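Local coordinates for uncharacterized protein (Pyrobaculum aerophilum, PDB 2ZYZ) that probably binds nucleic acid as the structural subunit of a splicing endonuclease, though its own activity remains uncharacterised, at residues I76-G79 and E80-M84. Numbering follows the deposited sequence.
Sequences INMG and ETLSM
Glu80 opens the last turn of helix 69-81 with a bond from its N to Ile76 O at 3.2 Å. Its CG stands beside the backbone N, anti to the carbonyl carbon (chi1 -69°), which lays CG alongside Ile76 O; the chain then runs out extended, and OE2 forms a salt bridge with Arg106. At Thr81 the next helical bond runs from N to Asn77 O at 2.9 Å. Its hydroxyl, also placed beside the backbone N, folds back to the same oxygen, where OG1 makes a weak bond of 3.2 Å, so Asn77 O takes a main-chain and a side-chain donor together. Here the helix of the beta-alpha-beta unit formed by strand 55-62, helix 69-81 and strand 86-91 runs out in a Schellman motif, which turns the chain toward the last of these strands. Leu82 supplies the final alpha-helical bond, N to Met78 O at 2.8 Å, while its side chain bends over that carbonyl, CD1 coming to 3.4 Å from Met78 O and meeting Met78 CG in a looser apolar contact. How a helix stops is then illustrated by Ser83, which turns to positive phi (52°): its N bonds to Glu80 O at 3.1 Å, and the N of Met84 reaches Gly79 O at 2.8 Å, the 6→1 bond of the motif. Beyond the turn, the side chain of Met84 leads away from the helix end and packs on Arg55 and Ile49, residues of two neighbouring strands in the sheet.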
ATOM      1  N   ILE C  76       4.127  14.597  16.462  1.00 20.10           N
ATOM      2  CA  ILE C  76       4.555  15.610  15.538  1.00 20.09           C
ATOM      3  C   ILE C  76       4.385  16.990  16.170  1.00 20.56           C
ATOM      4  O   ILE C  76       5.204  17.789  16.092  1.00 21.01           O
ATOM      5  CB  ILE C  76       3.764  15.511  14.251  1.00 19.65           C
ATOM      6  CG1 ILE C  76       4.087  14.208  13.542  1.00 19.04           C
ATOM      7  CG2 ILE C  76       3.955  16.706  13.452  1.00 21.23           C
ATOM      8  CD1 ILE C  76       3.230  13.863  12.428  1.00 18.26           C
ATOM      9  N   ASN C  77       3.301  17.190  16.843  1.00 21.62           N
ATOM     10  CA  ASN C  77       3.081  18.443  17.502  1.00 24.20           C
ATOM     11  C   ASN C  77       4.089  18.657  18.615  1.00 24.20           C
ATOM     12  O   ASN C  77       4.539  19.700  18.811  1.00 24.43           O
ATOM     13  CB  ASN C  77       1.664  18.465  18.065  1.00 25.15           C
ATOM     14  CG  ASN C  77       1.273  19.804  18.641  1.00 29.39           C
ATOM     15  OD1 ASN C  77       0.859  19.904  19.768  1.00 33.58           O
ATOM     16  ND2 ASN C  77       1.368  20.811  17.849  1.00 30.92           N
ATOM     17  N   MET C  78       4.406  17.649  19.381  1.00 24.71           N
ATOM     18  CA  MET C  78       5.500  17.788  20.329  1.00 25.34           C
ATOM     19  C   MET C  78       6.801  18.259  19.678  1.00 24.79           C
ATOM     20  O   MET C  78       7.474  19.060  20.185  1.00 23.89           O
ATOM     21  CB  MET C  78       5.755  16.470  21.019  1.00 25.15           C
ATOM     22  CG  MET C  78       5.631  16.445  22.439  1.00 26.64           C
ATOM     23  SD  MET C  78       6.186  14.899  23.092  1.00 27.54           S
ATOM     24  CE  MET C  78       4.937  13.946  22.537  1.00 26.16           C
ATOM     25  N   GLY C  79       7.127  17.755  18.508  1.00 24.04           N
ATOM     26  CA  GLY C  79       8.340  18.194  17.897  1.00 23.39           C
ATOM     27  C   GLY C  79       8.296  19.664  17.555  1.00 24.37           C
ATOM     28  O   GLY C  79       9.274  20.338  17.660  1.00 24.44           O
ATOM     29  N   GLU C  80       7.139  20.129  17.107  1.00 23.94           N
ATOM     30  CA  GLU C  80       6.947  21.532  16.827  1.00 25.07           C
ATOM     31  C   GLU C  80       7.096  22.321  18.136  1.00 24.98           C
ATOM     32  O   GLU C  80       7.787  23.237  18.185  1.00 24.99           O
ATOM     33  CB  GLU C  80       5.584  21.802  16.158  1.00 24.97           C
ATOM     34  CG  GLU C  80       5.466  21.266  14.763  1.00 25.25           C
ATOM     35  CD  GLU C  80       4.228  21.717  14.018  1.00 27.34           C
ATOM     36  OE1 GLU C  80       3.677  22.726  14.372  1.00 30.66           O
ATOM     37  OE2 GLU C  80       3.829  21.072  13.059  1.00 28.50           O
ATOM     38  N   THR C  81       6.467  21.861  19.187  1.00 25.88           N
ATOM     39  CA  THR C  81       6.499  22.527  20.475  1.00 27.11           C
ATOM     40  C   THR C  81       7.888  22.589  21.066  1.00 27.08           C
ATOM     41  O   THR C  81       8.232  23.544  21.682  1.00 27.61           O
ATOM     42  CB  THR C  81       5.620  21.804  21.444  1.00 26.91           C
ATOM     43  OG1 THR C  81       4.264  21.990  21.099  1.00 29.74           O
ATOM     44  CG2 THR C  81       5.854  22.220  22.851  1.00 30.60           C
ATOM     45  N   LEU C  82       8.658  21.534  20.866  1.00 26.75           N
ATOM     46  CA  LEU C  82      10.010  21.420  21.380  1.00 25.91           C
ATOM     47  C   LEU C  82      11.029  21.988  20.385  1.00 24.50           C
ATOM     48  O   LEU C  82      12.168  21.953  20.620  1.00 25.30           O
ATOM     49  CB  LEU C  82      10.337  19.963  21.651  1.00 25.79           C
ATOM     50  CG  LEU C  82       9.898  19.185  22.905  1.00 26.34           C
ATOM     51  CD1 LEU C  82       8.570  19.479  23.347  1.00 29.34           C
ATOM     52  CD2 LEU C  82      10.106  17.758  22.830  1.00 28.25           C
ATOM     53  N   SER C  83      10.564  22.492  19.268  1.00 24.28           N
ATOM     54  CA  SER C  83      11.440  22.846  18.187  1.00 23.72           C
ATOM     55  C   SER C  83      12.443  21.897  17.633  1.00 24.00           C
ATOM     56  O   SER C  83      13.522  22.254  17.361  1.00 24.77           O
ATOM     57  CB  SER C  83      12.065  24.222  18.377  1.00 24.40           C
ATOM     58  OG  SER C  83      11.089  25.169  18.661  1.00 21.34           O
ATOM     59  N   MET C  84      12.047  20.652  17.411  1.00 23.38           N
ATOM     60  CA  MET C  84      12.952  19.598  16.963  1.00 23.25           C
ATOM     61  C   MET C  84      12.311  18.798  15.817  1.00 22.48           C
ATOM     62  O   MET C  84      11.166  18.539  15.877  1.00 23.18           O
ATOM     63  CB  MET C  84      13.232  18.629  18.112  1.00 22.76           C
ATOM     64  CG  MET C  84      14.073  19.181  19.176  1.00 23.25           C
ATOM     65  SD  MET C  84      14.320  18.045  20.508  1.00 24.99           S
ATOM     66  CE  MET C  84      15.501  18.863  21.436  1.00 23.52           C
TER